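Local structure of extracellular sialidase/neuraminidase, putative (Aspergillus fumigatus, 2XZI) at residues 246-252 and 271-277; 307-311 and 375-381; 106-110 and 198-202; 149-153 and 174-178. The protein acts as a Kdnase, a sialidase-family glycosidase that probably cleaves glycosides of the deaminated sialic acid Kdn. One frame throughout, in Å; residues are numbered along the deposited sequence. Where two conformers were deposited one is given.

Contact 1: residues 246-252 and 271-277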
loop_
_atom_site.group_PDB
_atom_site.type_symbol
_atom_site.label_atom_id
_atom_site.label_comp_id
_atom_site.label_asym_id
_atom_site.label_seq_id
_atom_site.Cartn_x
_atom_site.Cartn_y
_atom_site.Cartn_z
ATOM N N PRO A 246 -13.872 4.388 -2.148
ATOM C CA PRO A 246 -15.190 4.928 -1.799
ATOM C C PRO A 246 -15.745 4.306 -0.510
ATOM O O PRO A 246 -15.370 3.182 -0.147
ATOM C CB PRO A 246 -16.051 4.498 -2.990
ATOM C CG PRO A 246 -15.423 3.195 -3.451
ATOM C CD PRO A 246 -13.930 3.478 -3.313
ATOM N N SER A 247 -16.647 5.027 0.164
ATOM C CA SER A 247 -17.325 4.473 1.355
ATOM C C SER A 247 -18.286 3.317 1.000
ATOM O O SER A 247 -18.484 2.395 1.797
ATOM C CB SER A 247 -18.027 5.568 2.176
ATOM O OG SER A 247 -18.996 6.269 1.423
ATOM N N GLN A 248 -18.859 3.378 -0.199
ATOM C CA GLN A 248 -19.714 2.314 -0.713
ATOM C C GLN A 248 -19.214 1.861 -2.078
ATOM O O GLN A 248 -18.622 2.650 -2.830
ATOM C CB GLN A 248 -21.178 2.770 -0.808
ATOM C CG GLN A 248 -21.967 2.698 0.511
ATOM C CD GLN A 248 -21.981 4.004 1.292
ATOM O OE1 GLN A 248 -21.751 5.081 0.737
ATOM N NE2 GLN A 248 -22.270 3.915 2.589
ATOM N N LYS A 249 -19.457 0.592 -2.394
ATOM C CA LYS A 249 -19.025 0.013 -3.662
ATOM C C LYS A 249 -19.497 0.856 -4.842
ATOM O O LYS A 249 -20.601 1.415 -4.810
ATOM C CB LYS A 249 -19.570 -1.404 -3.809
ATOM C CG LYS A 249 -19.161 -2.347 -2.699
ATOM C CD LYS A 249 -19.555 -3.779 -3.034
ATOM C CE LYS A 249 -18.710 -4.773 -2.247
ATOM N NZ LYS A 249 -18.876 -6.156 -2.766
ATOM N N GLY A 250 -18.656 0.953 -5.872
ATOM C CA GLY A 250 -18.997 1.701 -7.059
ATOM C C GLY A 250 -17.769 2.092 -7.847
ATOM O O GLY A 250 -17.381 1.376 -8.782
ATOM N N TYR A 251 -17.173 3.227 -7.462
ATOM C CA TYR A 251 -16.105 3.884 -8.222
ATOM C C TYR A 251 -15.099 4.545 -7.305
ATOM O O TYR A 251 -15.434 4.949 -6.191
ATOM C CB TYR A 251 -16.701 4.955 -9.155
ATOM C CG TYR A 251 -17.717 4.380 -10.110
ATOM C CD1 TYR A 251 -17.311 3.758 -11.293
ATOM C CD2 TYR A 251 -19.077 4.412 -9.805
ATOM C CE1 TYR A 251 -18.239 3.197 -12.162
ATOM C CE2 TYR A 251 -20.012 3.866 -10.670
ATOM C CZ TYR A 251 -19.582 3.256 -11.840
ATOM O OH TYR A 251 -20.505 2.712 -12.700
ATOM N N ARG A 252 -13.874 4.679 -7.801
ATOM C CA ARG A 252 -12.866 5.470 -7.099
ATOM C C ARG A 252 -13.314 6.923 -6.964
ATOM O O ARG A 252 -13.999 7.460 -7.849
ATOM C CB ARG A 252 -11.540 5.423 -7.844
ATOM C CG ARG A 252 -10.983 4.035 -8.090
ATOM C CD ARG A 252 -10.632 3.276 -6.818
ATOM N NE ARG A 252 -9.577 3.922 -6.036
ATOM C CZ ARG A 252 -9.104 3.425 -4.902
ATOM N NH1 ARG A 252 -9.555 2.252 -4.446
ATOM N NH2 ARG A 252 -8.140 4.072 -4.257
ATOM N N LEU A 271 -13.268 4.283 -13.446
ATOM C CA LEU A 271 -12.545 3.432 -12.481
ATOM C C LEU A 271 -13.479 2.752 -11.465
ATOM O O LEU A 271 -13.567 3.172 -10.306
ATOM C CB LEU A 271 -11.458 4.243 -11.755
ATOM C CG LEU A 271 -10.345 4.875 -12.597
ATOM C CD1 LEU A 271 -9.452 5.745 -11.709
ATOM C CD2 LEU A 271 -9.537 3.813 -13.380
ATOM N N PRO A 272 -14.193 1.704 -11.902
ATOM C CA PRO A 272 -15.001 0.916 -10.976
ATOM C C PRO A 272 -14.138 0.370 -9.831
ATOM O O PRO A 272 -12.949 0.100 -10.016
ATOM C CB PRO A 272 -15.550 -0.205 -11.872
ATOM C CG PRO A 272 -14.564 -0.316 -12.988
ATOM C CD PRO A 272 -14.152 1.101 -13.246
ATOM N N ASP A 273 -14.738 0.264 -8.650
ATOM C CA ASP A 273 -14.027 -0.204 -7.467
ATOM C C ASP A 273 -15.057 -0.836 -6.533
ATOM O O ASP A 273 -16.176 -0.326 -6.431
ATOM C CB ASP A 273 -13.341 0.979 -6.782
ATOM C CG ASP A 273 -12.513 0.550 -5.584
ATOM O OD1 ASP A 273 -13.069 0.436 -4.473
ATOM O OD2 ASP A 273 -11.294 0.294 -5.768
ATOM N N PRO A 274 -14.700 -1.929 -5.837
ATOM C CA PRO A 274 -15.663 -2.645 -4.987
ATOM C C PRO A 274 -15.584 -2.216 -3.520
ATOM O O PRO A 274 -15.953 -2.980 -2.652
ATOM C CB PRO A 274 -15.225 -4.107 -5.154
ATOM C CG PRO A 274 -13.689 -3.986 -5.218
ATOM C CD PRO A 274 -13.439 -2.691 -5.987
ATOM N N ALA A 275 -15.143 -0.981 -3.281
ATOM C CA ALA A 275 -14.823 -0.497 -1.934
ATOM C C ALA A 275 -13.623 -1.289 -1.392
ATOM O O ALA A 275 -13.735 -2.127 -0.484
ATOM C CB ALA A 275 -16.051 -0.581 -0.989
ATOM N N CYS A 276 -12.467 -1.021 -1.995
ATOM C CA CYS A 276 -11.214 -1.678 -1.639
ATOM C C CYS A 276 -10.091 -0.655 -1.868
ATOM O O CYS A 276 -10.263 0.301 -2.601
ATOM C CB CYS A 276 -11.003 -2.943 -2.499
ATOM S SG CYS A 276 -9.556 -3.949 -2.104
ATOM N N GLN A 277 -8.950 -0.850 -1.232
ATOM C CA GLN A 277 -7.784 -0.018 -1.483
ATOM C C GLN A 277 -7.268 -0.201 -2.925
ATOM O O GLN A 277 -7.483 -1.236 -3.546
ATOM C CB GLN A 277 -6.741 -0.345 -0.409
ATOM C CG GLN A 277 -5.398 0.382 -0.500
ATOM C CD GLN A 277 -4.345 -0.358 -1.314
ATOM O OE1 GLN A 277 -4.655 -1.244 -2.111
ATOM N NE2 GLN A 277 -3.077 -0.010 -1.100
#
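G250 and D273 face each other as an antiparallel hydrogen-bonded pair where strand 272-273 docks on the start of strand 250-258, within the beta-propeller fold of this sialidase. Both amides of the pair are used. G250 N gives to D273 O at 2.8 Å, almost in line with the D273 carbonyl, whereas D273 N reaches G250 O from well above its carbonyl plane. R252 N adds a third backbone bond, to L271 O at 2.9 Å. Between these bonds lies the non-hydrogen-bonded pair Y251 and P272, whose CA atoms make weaker CA-H...O contacts: P272 CA to G250 O and Y251 CA to L271 O.

R252 bends at its second and third torsions, which brings NH1 back to D273 OD2 for a nearly straight salt bridge (2.9 Å, 162°). The oxygen lies close to the guanidinium plane but is met from above the carboxylate, and the two planes stand 65° apart. NH1 also gives a weak bond to C276 O, while NE is taken by N243 OD1. OD2 has a second donor in N295 ND2. The first torsion of D273 (chi1 -177°) swings the carboxylate between R252 and the following turn, and the syn lone pair of OD1 takes C276 N at 2.9 Å in an Asx motif; A275 N adds a weak bond. A275 O in turn accepts from R302, a residue of the Kdn pockets. K249 sends NZ to T300 O, and on the way its CG and CE each pass 3.3 Å from P274 O.

Contact 2: residues 307-311 and 375-381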
loop_
_atom_site.group_PDB
_atom_site.type_symbol
_atom_site.label_atom_id
_atom_site.label_comp_id
_atom_site.label_asym_id
_atom_site.label_seq_id
_atom_site.Cartn_x
_atom_site.Cartn_y
_atom_site.Cartn_z
ATOM N N VAL A 307 -4.197 -3.342 -14.064
ATOM C CA VAL A 307 -3.223 -2.246 -14.064
ATOM C C VAL A 307 -3.453 -1.398 -15.315
ATOM O O VAL A 307 -3.679 -1.954 -16.392
ATOM C CB VAL A 307 -1.763 -2.775 -13.946
ATOM C CG1 VAL A 307 -1.330 -3.586 -15.190
ATOM C CG2 VAL A 307 -0.814 -1.619 -13.666
ATOM N N ARG A 308 -3.404 -0.072 -15.168
ATOM C CA ARG A 308 -3.743 0.860 -16.239
ATOM C C ARG A 308 -2.750 1.997 -16.364
ATOM O O ARG A 308 -2.051 2.333 -15.389
ATOM C CB ARG A 308 -5.087 1.515 -15.937
ATOM C CG ARG A 308 -6.255 0.552 -15.726
ATOM C CD ARG A 308 -7.419 1.404 -15.303
ATOM N NE ARG A 308 -8.600 0.691 -14.840
ATOM C CZ ARG A 308 -9.708 0.542 -15.557
ATOM N NH1 ARG A 308 -9.764 0.994 -16.814
ATOM N NH2 ARG A 308 -10.763 -0.051 -15.009
ATOM N N ILE A 309 -2.754 2.634 -17.542
ATOM C CA ILE A 309 -1.916 3.805 -17.834
ATOM C C ILE A 309 -2.786 5.000 -18.221
ATOM O O ILE A 309 -3.749 4.860 -18.995
ATOM C CB ILE A 309 -0.897 3.530 -18.963
ATOM C CG1 ILE A 309 0.052 2.365 -18.605
ATOM C CG2 ILE A 309 -0.109 4.792 -19.334
ATOM C CD1 ILE A 309 0.715 1.669 -19.823
ATOM N N SER A 310 -2.459 6.173 -17.677
ATOM C CA SER A 310 -3.024 7.416 -18.217
ATOM C C SER A 310 -1.906 8.258 -18.790
ATOM O O SER A 310 -0.855 8.394 -18.159
ATOM C CB SER A 310 -3.746 8.227 -17.145
ATOM O OG SER A 310 -4.246 9.448 -17.713
ATOM N N TYR A 311 -2.166 8.865 -19.948
ATOM C CA TYR A 311 -1.258 9.813 -20.581
ATOM C C TYR A 311 -1.704 11.257 -20.351
ATOM O O TYR A 311 -1.042 12.193 -20.811
ATOM C CB TYR A 311 -1.189 9.534 -22.084
ATOM C CG TYR A 311 -0.696 8.154 -22.401
ATOM C CD1 TYR A 311 0.661 7.864 -22.358
ATOM C CD2 TYR A 311 -1.589 7.129 -22.723
ATOM C CE1 TYR A 311 1.135 6.585 -22.651
ATOM C CE2 TYR A 311 -1.130 5.849 -23.023
ATOM C CZ TYR A 311 0.222 5.586 -22.975
ATOM O OH TYR A 311 0.664 4.320 -23.275
ATOM N N PHE A 375 6.444 -6.364 -14.145
ATOM C CA PHE A 375 6.057 -6.334 -15.549
ATOM C C PHE A 375 6.482 -5.013 -16.127
ATOM O O PHE A 375 6.636 -4.036 -15.397
ATOM C CB PHE A 375 4.540 -6.557 -15.720
ATOM C CG PHE A 375 3.680 -5.743 -14.785
ATOM C CD1 PHE A 375 3.364 -4.439 -15.085
ATOM C CD2 PHE A 375 3.164 -6.301 -13.621
ATOM C CE1 PHE A 375 2.564 -3.690 -14.237
ATOM C CE2 PHE A 375 2.360 -5.556 -12.771
ATOM C CZ PHE A 375 2.059 -4.242 -13.095
ATOM N N ASN A 376 6.714 -4.973 -17.433
ATOM C CA ASN A 376 7.034 -3.709 -18.072
ATOM C C ASN A 376 5.830 -3.063 -18.733
ATOM O O ASN A 376 4.732 -3.626 -18.767
ATOM C CB ASN A 376 8.226 -3.830 -19.029
ATOM C CG ASN A 376 7.991 -4.800 -20.179
ATOM O OD1 ASN A 376 6.925 -5.420 -20.318
ATOM N ND2 ASN A 376 9.011 -4.942 -21.009
ATOM N N LEU A 377 6.033 -1.842 -19.211
ATOM C CA LEU A 377 4.969 -1.106 -19.881
ATOM C C LEU A 377 4.486 -1.879 -21.098
ATOM O O LEU A 377 3.284 -1.932 -21.365
ATOM C CB LEU A 377 5.445 0.285 -20.289
ATOM C CG LEU A 377 5.731 1.266 -19.158
ATOM C CD1 LEU A 377 6.397 2.487 -19.767
ATOM C CD2 LEU A 377 4.461 1.633 -18.381
ATOM N N SER A 378 5.424 -2.492 -21.827
ATOM C CA SER A 378 5.063 -3.305 -22.983
ATOM C C SER A 378 4.065 -4.399 -22.632
ATOM O O SER A 378 3.131 -4.641 -23.371
ATOM C CB SER A 378 6.291 -3.963 -23.576
ATOM O OG SER A 378 5.882 -4.804 -24.629
ATOM N N TRP A 379 4.258 -5.046 -21.489
ATOM C CA TRP A 379 3.315 -6.074 -21.073
ATOM C C TRP A 379 1.902 -5.497 -20.916
ATOM O O TRP A 379 0.929 -6.085 -21.397
ATOM C CB TRP A 379 3.774 -6.800 -19.806
ATOM C CG TRP A 379 2.845 -7.894 -19.423
ATOM C CD1 TRP A 379 2.839 -9.170 -19.904
ATOM C CD2 TRP A 379 1.758 -7.808 -18.497
ATOM N NE1 TRP A 379 1.826 -9.891 -19.325
ATOM C CE2 TRP A 379 1.147 -9.083 -18.451
ATOM C CE3 TRP A 379 1.245 -6.781 -17.688
ATOM C CZ2 TRP A 379 0.040 -9.359 -17.632
ATOM C CZ3 TRP A 379 0.156 -7.059 -16.860
ATOM C CH2 TRP A 379 -0.432 -8.338 -16.839
ATOM N N ILE A 380 1.779 -4.334 -20.283
ATOM C CA ILE A 380 0.464 -3.720 -20.127
ATOM C C ILE A 380 -0.139 -3.381 -21.485
ATOM O O ILE A 380 -1.302 -3.699 -21.755
ATOM C CB ILE A 380 0.525 -2.423 -19.302
ATOM C CG1 ILE A 380 1.141 -2.679 -17.920
ATOM C CG2 ILE A 380 -0.877 -1.826 -19.145
ATOM C CD1 ILE A 380 1.362 -1.400 -17.062
ATOM N N LEU A 381 0.656 -2.720 -22.324
ATOM C CA LEU A 381 0.195 -2.204 -23.629
ATOM C C LEU A 381 -0.160 -3.271 -24.658
ATOM O O LEU A 381 -0.966 -3.020 -25.550
ATOM C CB LEU A 381 1.228 -1.237 -24.210
ATOM C CG LEU A 381 1.414 0.030 -23.383
ATOM C CD1 LEU A 381 2.713 0.730 -23.805
ATOM C CD2 LEU A 381 0.194 0.937 -23.503
#
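V307 and I309 project from strand 305-310 onto helix 377-381, the short helix that directly follows the last strand of the chain. Strand and helix axes pass 9.2 Å apart at 97°. Both residues share I380; V307 also meets F375 and W379, and I309 meets L377 and L381. The dense end is around V307. Its CG1 sits between the backbone N and the carbonyl carbon (chi1 66°), a crowded position that sets it 3.8 Å from I380 CG1, with W379 CZ3 bringing the edge of the indole up to the same methyl at 4.1 Å. The other branch, CG2, meets the F375 ring at CZ, 3.9 Å away.

I309 works through a single methyl. CD1 lies 3.8 Å from L381 CD2 and also touches L377 CD2 and I380 CG2.

Beyond I309 the packing thins out toward solvent. Y311 is exposed and touches the helix only with its OH, 3.4 Å from L381 CD2; that hydroxyl is hydrogen-bonded to D3 near the N-terminus, and I309 CG2 lies over one ring face, offset toward the rim. At the start of the helix N376 is the N-cap, its OD1 accepting from W379 N. The helix packs on strand 305-310, whose V307 and I309 also touch I292 of the adjacent strand 290-294, while I349 of strand 349-356, in another sheet, touches F375, L377 and I380, and R322 makes a cation-pi contact with W379.

Contact 3: residues 106-110 and 198-202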
loop_
_atom_site.group_PDB
_atom_site.type_symbol
_atom_site.label_atom_id
_atom_site.label_comp_id
_atom_site.label_asym_id
_atom_site.label_seq_id
_atom_site.Cartn_x
_atom_site.Cartn_y
_atom_site.Cartn_z
ATOM N N THR A 106 2.714 2.796 5.243
ATOM C CA THR A 106 2.701 3.863 4.236
ATOM C C THR A 106 4.099 4.493 4.164
ATOM O O THR A 106 4.374 5.506 4.811
ATOM C CB THR A 106 1.606 4.908 4.534
ATOM O OG1 THR A 106 0.381 4.231 4.815
ATOM C CG2 THR A 106 1.385 5.833 3.344
ATOM N N PRO A 107 4.984 3.884 3.366
ATOM C CA PRO A 107 6.378 4.328 3.246
ATOM C C PRO A 107 6.559 5.443 2.231
ATOM O O PRO A 107 5.787 5.552 1.272
ATOM C CB PRO A 107 7.105 3.056 2.795
ATOM C CG PRO A 107 6.068 2.333 1.975
ATOM C CD PRO A 107 4.776 2.567 2.728
ATOM N N VAL A 108 7.600 6.261 2.416
ATOM C CA VAL A 108 8.060 7.193 1.403
ATOM C C VAL A 108 9.583 7.317 1.518
ATOM O O VAL A 108 10.111 7.472 2.615
ATOM C CB VAL A 108 7.348 8.578 1.505
ATOM C CG1 VAL A 108 7.546 9.226 2.883
ATOM C CG2 VAL A 108 7.757 9.507 0.336
ATOM N N VAL A 109 10.246 7.274 0.375
ATOM C CA VAL A 109 11.689 7.405 0.326
ATOM C C VAL A 109 12.036 8.880 0.120
ATOM O O VAL A 109 11.593 9.507 -0.838
ATOM C CB VAL A 109 12.306 6.545 -0.795
ATOM C CG1 VAL A 109 13.837 6.754 -0.836
ATOM C CG2 VAL A 109 11.954 5.055 -0.623
ATOM N N ASP A 110 12.824 9.428 1.046
ATOM C CA ASP A 110 13.262 10.826 0.942
ATOM C C ASP A 110 14.564 10.958 0.146
ATOM O O ASP A 110 15.209 9.950 -0.145
ATOM C CB ASP A 110 13.374 11.475 2.323
ATOM C CG ASP A 110 12.992 12.952 2.317
ATOM O OD1 ASP A 110 13.021 13.596 1.237
ATOM O OD2 ASP A 110 12.663 13.466 3.406
ATOM N N LEU A 198 7.266 16.263 0.761
ATOM C CA LEU A 198 6.669 14.924 0.851
ATOM C C LEU A 198 5.172 15.047 1.059
ATOM O O LEU A 198 4.703 15.941 1.763
ATOM C CB LEU A 198 7.262 14.123 2.004
ATOM C CG LEU A 198 8.785 13.932 2.012
ATOM C CD1 LEU A 198 9.206 13.016 3.149
ATOM C CD2 LEU A 198 9.262 13.354 0.693
ATOM N N VAL A 199 4.411 14.133 0.460
ATOM C CA VAL A 199 2.975 14.077 0.697
ATOM C C VAL A 199 2.604 12.630 0.974
ATOM O O VAL A 199 2.878 11.729 0.157
ATOM C CB VAL A 199 2.135 14.590 -0.504
ATOM C CG1 VAL A 199 0.657 14.623 -0.123
ATOM C CG2 VAL A 199 2.566 15.976 -0.912
ATOM N N ILE A 200 1.993 12.430 2.141
ATOM C CA ILE A 200 1.543 11.120 2.603
ATOM C C ILE A 200 0.020 11.144 2.728
ATOM O O ILE A 200 -0.534 11.987 3.446
ATOM C CB ILE A 200 2.237 10.738 3.941
ATOM C CG1 ILE A 200 3.775 10.725 3.782
ATOM C CG2 ILE A 200 1.713 9.396 4.464
ATOM C CD1 ILE A 200 4.483 12.117 3.952
ATOM N N PRO A 201 -0.667 10.247 2.015
ATOM C CA PRO A 201 -2.128 10.274 2.092
ATOM C C PRO A 201 -2.616 9.611 3.359
ATOM O O PRO A 201 -2.073 8.589 3.778
ATOM C CB PRO A 201 -2.557 9.464 0.866
ATOM C CG PRO A 201 -1.454 8.451 0.696
ATOM C CD PRO A 201 -0.181 9.168 1.127
ATOM N N ALA A 202 -3.658 10.174 3.955
ATOM C CA ALA A 202 -4.272 9.629 5.153
ATOM C C ALA A 202 -5.770 9.863 5.167
ATOM O O ALA A 202 -6.322 10.529 4.270
ATOM C CB ALA A 202 -3.624 10.206 6.415
#
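This is sheet-against-sheet side-chain packing between two neighbouring sheets in the buried body of the protein, with T106 and V108 of strand 101-109 set against L198 and I200 of strand 198-202. The strands run almost exactly antiparallel, at 171°, but their axes stay 8.3 Å apart, so side chains rather than backbones bridge them. T106 turns CG2 anti to its own N (chi1 -48° for OG1), which presents the methyl to I200 CG2 at 3.7 Å and to P201 CD at 4.3 Å, while OG1, beside the backbone N, is hydrogen-bonded to N104 O.

V108 CG1 lies between two partners, L198 CD1 at 4.1 Å and I200 CG1 at 4.2 Å, and the V108 and I200 side chains meet at about a right angle. These sheets are successive blades of the beta-propeller: strand 101-109 is the first of its blade and strand 198-202 the second of the next. The alternating residues P107 and V109 look the other way, onto A42 and V44 of the preceding blade, just as V199 turns to I232 of the following one.

At the far end the two methyls of L198 lie over one and the same face of the D110 carboxylate, CD1 by OD2 (3.5 Å) and CD2 by OD1 (3.8 Å). The charge of D110 is met from outside the pair, OD1 by a salt bridge to R216 and OD2 by G214 N.

Contact 4: residues 149-153 and 174-178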
loop_
_atom_site.group_PDB
_atom_site.type_symbol
_atom_site.label_atom_id
_atom_site.label_comp_id
_atom_site.label_asym_id
_atom_site.label_seq_id
_atom_site.Cartn_x
_atom_site.Cartn_y
_atom_site.Cartn_z
ATOM N N GLY A 149 -8.113 3.941 23.515
ATOM C CA GLY A 149 -9.022 3.283 22.580
ATOM C C GLY A 149 -9.059 3.811 21.156
ATOM O O GLY A 149 -9.799 3.291 20.329
ATOM N N ARG A 150 -8.272 4.849 20.859
ATOM C CA ARG A 150 -8.297 5.476 19.524
ATOM C C ARG A 150 -7.222 4.884 18.650
ATOM O O ARG A 150 -6.306 4.218 19.138
ATOM C CB ARG A 150 -8.115 6.997 19.588
ATOM C CG ARG A 150 -6.737 7.471 20.055
ATOM C CD ARG A 150 -6.662 8.989 20.224
ATOM N NE ARG A 150 -6.864 9.691 18.952
ATOM C CZ ARG A 150 -6.562 10.965 18.705
ATOM N NH1 ARG A 150 -6.015 11.735 19.637
ATOM N NH2 ARG A 150 -6.776 11.467 17.503
ATOM N N ARG A 151 -7.352 5.117 17.350
ATOM C CA ARG A 151 -6.284 4.775 16.422
ATOM C C ARG A 151 -5.179 5.829 16.497
ATOM O O ARG A 151 -5.444 7.041 16.413
ATOM C CB ARG A 151 -6.843 4.620 15.013
ATOM C CG ARG A 151 -7.714 3.383 14.869
ATOM C CD ARG A 151 -6.906 2.197 14.366
ATOM N NE ARG A 151 -6.667 2.338 12.931
ATOM C CZ ARG A 151 -6.018 1.456 12.179
ATOM N NH1 ARG A 151 -5.474 0.374 12.732
ATOM N NH2 ARG A 151 -5.904 1.683 10.880
ATOM N N HIS A 152 -3.946 5.362 16.668
ATOM C CA HIS A 152 -2.755 6.234 16.730
ATOM C C HIS A 152 -2.035 6.236 15.401
ATOM O O HIS A 152 -2.240 5.343 14.591
ATOM C CB HIS A 152 -1.793 5.765 17.829
ATOM C CG HIS A 152 -2.316 5.976 19.213
ATOM N ND1 HIS A 152 -1.596 6.650 20.178
ATOM C CD2 HIS A 152 -3.479 5.603 19.801
ATOM C CE1 HIS A 152 -2.302 6.701 21.294
ATOM N NE2 HIS A 152 -3.441 6.063 21.097
ATOM N N LEU A 153 -1.217 7.260 15.196
ATOM C CA LEU A 153 -0.382 7.414 14.025
ATOM C C LEU A 153 1.054 7.447 14.497
ATOM O O LEU A 153 1.434 8.297 15.316
ATOM C CB LEU A 153 -0.725 8.717 13.285
ATOM C CG LEU A 153 0.140 9.002 12.050
ATOM C CD1 LEU A 153 -0.339 8.127 10.910
ATOM C CD2 LEU A 153 0.043 10.431 11.652
ATOM N N GLU A 174 0.068 15.360 17.144
ATOM C CA GLU A 174 0.570 16.347 16.205
ATOM C C GLU A 174 -0.145 16.273 14.844
ATOM O O GLU A 174 -0.394 17.302 14.196
ATOM C CB GLU A 174 2.082 16.146 16.027
ATOM C CG GLU A 174 2.946 16.528 17.249
ATOM C CD GLU A 174 2.870 15.554 18.437
ATOM O OE1 GLU A 174 2.617 14.338 18.251
ATOM O OE2 GLU A 174 3.082 16.018 19.582
ATOM N N LEU A 175 -0.475 15.053 14.408
ATOM C CA LEU A 175 -0.883 14.836 13.018
ATOM C C LEU A 175 -2.229 14.159 12.831
ATOM O O LEU A 175 -2.644 13.910 11.687
ATOM C CB LEU A 175 0.198 14.034 12.260
ATOM C CG LEU A 175 1.584 14.680 12.182
ATOM C CD1 LEU A 175 2.599 13.748 11.557
ATOM C CD2 LEU A 175 1.555 16.010 11.433
ATOM N N THR A 176 -2.906 13.860 13.934
ATOM C CA THR A 176 -4.296 13.385 13.864
ATOM C C THR A 176 -5.184 14.417 14.545
ATOM O O THR A 176 -4.864 14.879 15.644
ATOM C CB THR A 176 -4.470 12.006 14.521
ATOM O OG1 THR A 176 -3.463 11.123 14.004
ATOM C CG2 THR A 176 -5.862 11.415 14.224
ATOM N N PRO A 177 -6.304 14.800 13.897
ATOM C CA PRO A 177 -7.142 15.789 14.599
ATOM C C PRO A 177 -7.656 15.276 15.941
ATOM O O PRO A 177 -7.899 14.066 16.118
ATOM C CB PRO A 177 -8.306 15.996 13.637
ATOM C CG PRO A 177 -7.722 15.658 12.261
ATOM C CD PRO A 177 -6.771 14.536 12.521
ATOM N N ASP A 178 -7.823 16.212 16.875
ATOM C CA ASP A 178 -8.332 15.886 18.197
ATOM C C ASP A 178 -9.777 15.375 18.140
ATOM O O ASP A 178 -10.567 15.776 17.286
ATOM C CB ASP A 178 -8.244 17.105 19.129
ATOM C CG ASP A 178 -6.817 17.479 19.500
ATOM O OD1 ASP A 178 -5.890 16.644 19.404
ATOM O OD2 ASP A 178 -6.619 18.636 19.938
HETATM O O HOH W 1 -5.079 14.171 18.356
HETATM O O HOH W 2 -4.046 8.522 14.512
#
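R150 reaches from the strand side to T176 and P177, just past the end of helix 172-175. Starting at CB, whose bond from CA is directed at 174-178, the chain sets CG between the backbone N and the carbonyl carbon (chi1 67°), where it lies 3.8 Å from H152 CD2. The side chain also touches T172 and W180. It runs straight to CD, then a bend about CG-CD (chi3 -63°) swings NE and the guanidinium to T176 and P177. At the tip NH1 gives a hydrogen bond to water 1, in the guanidinium plane, at 2.9 Å. NH2 makes a weak bond to P177 O (3.2 Å, 128°), at the guanidinium edge near its plane, and brushes T176 CG2 at 3.4 Å.

Water 1 lies 2.8 Å from both T176 O and D178 OD1, either of which can take a proton from it. A second water sits between T176 OG1 and R151 O, close enough to bond to both. Beyond it L153, on strand 152-158 of a propeller blade, packs CD2 against L175 CB at 3.7 Å.

The charges never touch directly: R150 NH1 and D178 OD1 stay 4.9 Å apart with water 1 between them, so their attraction is probably tempered, and much of the polar join depends on bound water and one weak bond.

All four contacts belong to one beta-propeller chain. In order of chain position contact 3 opens first, encloses contact 4, and is followed by contact 1 and then contact 2. Contacts 3 and 4 both reach the sheet of strands 101-109, 115-122, 152-158 and 169-170; their centres are about 17 Å apart and their nearest atoms about 6 Å. Contacts 1 and 2 have centres about 22 Å apart yet touch, since L271 CD2 lies 3.6 Å from R308 NE, linking two successive sheets. Contacts 2 and 4 are farthest apart, about 38 Å between centres, on opposite sides of the chain's centre. Contact 1 comes nearest a bound Kdn, about 5 Å from the K249 side chain; the others join parts of the scaffold.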